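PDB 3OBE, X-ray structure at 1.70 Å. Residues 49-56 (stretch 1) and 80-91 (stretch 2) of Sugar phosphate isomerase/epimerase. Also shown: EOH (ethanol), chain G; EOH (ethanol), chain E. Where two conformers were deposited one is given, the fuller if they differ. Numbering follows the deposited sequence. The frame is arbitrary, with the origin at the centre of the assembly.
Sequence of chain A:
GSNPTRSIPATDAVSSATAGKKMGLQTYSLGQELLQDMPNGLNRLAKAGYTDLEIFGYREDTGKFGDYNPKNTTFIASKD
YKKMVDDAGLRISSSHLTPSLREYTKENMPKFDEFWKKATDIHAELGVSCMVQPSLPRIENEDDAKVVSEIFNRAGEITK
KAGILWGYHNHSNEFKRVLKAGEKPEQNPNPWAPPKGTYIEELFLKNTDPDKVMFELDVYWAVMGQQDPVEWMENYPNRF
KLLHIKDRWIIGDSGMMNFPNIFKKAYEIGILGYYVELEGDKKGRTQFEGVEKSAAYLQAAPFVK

Stretch 1 49-56: GYTDLEIF
Stretch 2 (80-91) DYKKMVDDAGLR

Stretch 1 leaves a helix at Gly-49 and becomes a strand through Asp-52, Leu-53 and Glu-54. Stretch 2 opens inside a helix that began earlier and runs through Asp-86; the chain leaves helical phi/psi at Gly-89 and meets the strand at Arg-91. Gly-49 (phi/psi 110/-2) and Gly-89 (79/26) each close a Schellman motif with positive phi. At Gly-89 the motif is made by Gly-89 N to Asp-86 O, 3.0 Å, and Leu-90 N to Val-85 O, 3.1 Å.

The strands pair in parallel, with Asp-52 beside Arg-91, CA to CA 4.9 Å. Arg-91 bonds to the residues before and after Asp-52. Arg-91 N donates to Thr-51 O at 3.0 Å, and Leu-53 N donates to Arg-91 O at 2.8 Å. The second bond is the straighter, 160° against 136°. Asp-52 CA also lies 3.2 Å from Arg-91 O, a CA-H...O contact. Asp-52 (-135/144), Leu-53 (-119/143) and Arg-91 (-138/134) have extended backbones; Thr-51 (-114/-26) does not.

Asp-52 and Arg-91 point to the same face of the sheet. At 4.5 Å Asp-52 OD2 and Arg-91 NH1 are beyond a salt bridge; the oxygen also lies well out of the guanidinium plane, so no N-H points at it and charge alone relates them directly. Arg-91, with chi1 to chi3 all t, is extended and keeps NH1 in reach of a water. The O of water 1 donates to Asp-52 OD2 (chi1 m, chi2 73°) at 2.6 Å and accepts from Arg-91 NH1 at 2.9 Å. Thr-51 at p places OG1 to donate to Asp-52 OD1 at 2.7 Å.

Leu-53 and Leu-90 are both m,t. These rotamers carry sideways CB bonds to ends nearer the other stretch, Leu-53 CD1 to Leu-90 CD1 4.2 Å. Val-85, at t, points toward the strand and sets CG1 3.8 Å from Leu-53 CD1. Leu-90 CD2 is 2.9 Å from Tyr-50 O, tight for a carbon and an oxygen; Leu-90 has two conformers and this is the one given. Tyr-50 is m, with its ring end leading away.

Ile-55 (p,t) and Tyr-81 (chi1 -148°, between wells; chi2 -24°) point toward each other's stretch. Ile-55 CD1 is 3.5 Å from Tyr-81 CE2, oblique to the ring. Tyr-81 OH makes a very short 2.3 Å hydrogen bond to the O of the chain G ethanol. That ethanol O donates a weak 2.8 Å bond to Phe-56 O.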

# COMPACT_ATOMS: atom_id res chain seq x y z
N GLY A 49 -15.23 -4.00 10.91
CA GLY A 49 -14.09 -3.63 11.72
C GLY A 49 -13.01 -2.83 11.04
O GLY A 49 -12.02 -2.47 11.69
N TYR A 50 -13.16 -2.56 9.74
CA TYR A 50 -12.21 -1.69 9.08
C TYR A 50 -12.29 -0.28 9.64
O TYR A 50 -13.38 0.23 9.89
CB TYR A 50 -12.36 -1.68 7.54
CG TYR A 50 -12.00 -3.02 6.93
CD1 TYR A 50 -10.64 -3.40 6.73
CD2 TYR A 50 -12.99 -3.93 6.56
CE1 TYR A 50 -10.30 -4.60 6.20
CE2 TYR A 50 -12.65 -5.17 6.02
CZ TYR A 50 -11.30 -5.50 5.84
OH TYR A 50 -10.92 -6.72 5.34
N THR A 51 -11.13 0.32 9.85
CA THR A 51 -10.99 1.68 10.37
C THR A 51 -10.37 2.65 9.32
O THR A 51 -10.63 3.86 9.37
CB THR A 51 -10.11 1.73 11.66
OG1 THR A 51 -8.83 1.18 11.36
CG2 THR A 51 -10.79 0.94 12.81
N ASP A 52 -9.60 2.11 8.39
CA ASP A 52 -8.77 2.88 7.52
C ASP A 52 -8.91 2.39 6.08
O ASP A 52 -9.05 1.20 5.86
CB ASP A 52 -7.32 2.70 7.93
CG ASP A 52 -6.97 3.52 9.13
OD1 ASP A 52 -7.41 3.18 10.26
OD2 ASP A 52 -6.29 4.56 8.93
N LEU A 53 -8.85 3.32 5.14
CA LEU A 53 -8.85 3.01 3.71
C LEU A 53 -7.59 3.50 3.05
O LEU A 53 -7.11 4.61 3.33
CB LEU A 53 -10.04 3.67 3.03
CG LEU A 53 -11.44 3.28 3.56
CD1 LEU A 53 -12.58 3.99 2.72
CD2 LEU A 53 -11.68 1.77 3.60
N GLU A 54 -7.11 2.69 2.11
CA GLU A 54 -6.12 3.13 1.14
C GLU A 54 -6.79 3.12 -0.21
O GLU A 54 -7.37 2.10 -0.62
CB GLU A 54 -4.87 2.21 1.16
CG GLU A 54 -3.79 2.61 0.16
CD GLU A 54 -2.64 1.64 0.24
OE1 GLU A 54 -2.86 0.50 -0.23
OE2 GLU A 54 -1.54 2.02 0.76
N ILE A 55 -6.86 4.29 -0.84
CA ILE A 55 -7.64 4.43 -2.07
C ILE A 55 -6.73 4.34 -3.32
O ILE A 55 -5.56 3.94 -3.22
CB ILE A 55 -8.51 5.72 -2.02
CG1 ILE A 55 -7.65 6.96 -1.94
CG2 ILE A 55 -9.54 5.59 -0.83
CD1 ILE A 55 -8.41 8.23 -2.23
N PHE A 56 -7.31 4.65 -4.46
CA PHE A 56 -6.67 4.55 -5.75
C PHE A 56 -7.40 5.52 -6.67
O PHE A 56 -8.43 6.06 -6.33
CB PHE A 56 -6.73 3.10 -6.26
CG PHE A 56 -8.11 2.65 -6.62
CD1 PHE A 56 -8.97 2.19 -5.66
CD2 PHE A 56 -8.56 2.73 -7.94
CE1 PHE A 56 -10.27 1.76 -6.01
CE2 PHE A 56 -9.85 2.33 -8.29
CZ PHE A 56 -10.69 1.86 -7.32
N ASP A 80 -15.28 15.84 -1.01
CA ASP A 80 -16.48 14.98 -1.02
C ASP A 80 -16.09 13.55 -0.65
O ASP A 80 -16.86 12.84 -0.01
CB ASP A 80 -17.13 15.00 -2.39
CG ASP A 80 -17.54 16.41 -2.80
OD1 ASP A 80 -18.25 17.09 -2.02
OD2 ASP A 80 -17.12 16.87 -3.87
N TYR A 81 -14.91 13.14 -1.10
CA TYR A 81 -14.46 11.79 -0.77
C TYR A 81 -14.28 11.69 0.75
O TYR A 81 -14.82 10.80 1.39
CB TYR A 81 -13.13 11.50 -1.44
CG TYR A 81 -12.88 10.08 -1.85
CD1 TYR A 81 -13.53 8.99 -1.24
CD2 TYR A 81 -11.98 9.82 -2.88
CE1 TYR A 81 -13.29 7.68 -1.67
CE2 TYR A 81 -11.75 8.54 -3.31
CZ TYR A 81 -12.38 7.47 -2.71
OH TYR A 81 -12.08 6.21 -3.18
N LYS A 82 -13.50 12.62 1.31
CA LYS A 82 -13.22 12.63 2.75
C LYS A 82 -14.53 12.64 3.55
O LYS A 82 -14.69 11.90 4.51
CB LYS A 82 -12.34 13.82 3.10
CG LYS A 82 -11.83 13.81 4.53
CD LYS A 82 -10.86 14.95 4.83
CE LYS A 82 -10.37 14.83 6.29
NZ LYS A 82 -11.43 15.08 7.27
N LYS A 83 -15.49 13.46 3.12
CA LYS A 83 -16.79 13.54 3.84
C LYS A 83 -17.53 12.21 3.92
O LYS A 83 -18.01 11.81 5.00
CB LYS A 83 -17.69 14.61 3.19
CG LYS A 83 -19.12 14.66 3.73
CD LYS A 83 -19.16 15.31 5.11
CE LYS A 83 -20.57 15.86 5.45
NZ LYS A 83 -21.00 15.33 6.76
N MSE A 84 -17.65 11.52 2.79
CA MSE A 84 -18.33 10.24 2.70
C MSE A 84 -17.70 9.22 3.67
O MSE A 84 -18.36 8.56 4.48
CB MSE A 84 -18.19 9.73 1.26
CG MSE A 84 -19.26 8.80 0.77
SE MSE A 84 -19.48 9.04 -1.15
CE MSE A 84 -17.69 8.96 -1.68
N VAL A 85 -16.38 9.09 3.58
CA VAL A 85 -15.65 8.12 4.42
C VAL A 85 -15.72 8.50 5.92
O VAL A 85 -16.01 7.68 6.77
CB VAL A 85 -14.23 7.97 3.89
CG1 VAL A 85 -13.32 7.08 4.80
CG2 VAL A 85 -14.26 7.49 2.44
N ASP A 86 -15.46 9.77 6.23
CA ASP A 86 -15.55 10.25 7.62
C ASP A 86 -16.93 9.99 8.24
O ASP A 86 -17.05 9.54 9.39
CB ASP A 86 -15.26 11.76 7.68
CG ASP A 86 -13.80 12.13 7.41
OD1 ASP A 86 -12.85 11.28 7.39
OD2 ASP A 86 -13.57 13.34 7.29
N ASP A 87 -17.98 10.25 7.47
CA ASP A 87 -19.36 10.03 7.95
C ASP A 87 -19.63 8.56 8.30
O ASP A 87 -20.42 8.25 9.20
CB ASP A 87 -20.38 10.48 6.88
CG ASP A 87 -20.56 12.00 6.81
OD1 ASP A 87 -20.07 12.74 7.69
OD2 ASP A 87 -21.20 12.44 5.82
N ALA A 88 -18.97 7.65 7.57
CA ALA A 88 -19.08 6.22 7.83
C ALA A 88 -18.23 5.73 9.03
O ALA A 88 -18.29 4.55 9.40
CB ALA A 88 -18.73 5.44 6.57
N GLY A 89 -17.46 6.62 9.66
CA GLY A 89 -16.54 6.24 10.74
C GLY A 89 -15.22 5.61 10.30
O GLY A 89 -14.60 4.85 11.05
N LEU A 90 -14.81 5.96 9.09
CA LEU A 90 -13.57 5.45 8.52
C LEU A 90 -12.66 6.65 8.29
O LEU A 90 -13.07 7.78 8.50
CB LEU A 90 -13.86 4.74 7.20
CG LEU A 90 -14.75 3.49 7.26
CD1 LEU A 90 -15.13 3.04 5.88
CD2 LEU A 90 -14.04 2.36 8.01
N ARG A 91 -11.41 6.40 7.90
CA ARG A 91 -10.51 7.44 7.53
C ARG A 91 -9.75 6.98 6.30
O ARG A 91 -9.23 5.85 6.30
CB ARG A 91 -9.57 7.72 8.68
CG ARG A 91 -8.44 8.65 8.33
CD ARG A 91 -7.49 9.03 9.52
NE ARG A 91 -6.50 9.91 8.89
CZ ARG A 91 -5.19 9.70 8.81
NH1 ARG A 91 -4.60 8.72 9.49
NH2 ARG A 91 -4.46 10.54 8.09
C1 EOH G . -11.32 5.66 -6.56
C2 EOH G . -12.65 4.99 -6.67
O EOH G . -11.01 6.10 -5.26
C1 EOH E . -1.72 5.40 9.83
C2 EOH E . -1.19 4.67 8.61
O EOH E . -2.41 6.58 9.46
O HOH W 1 -4.96 6.03 10.56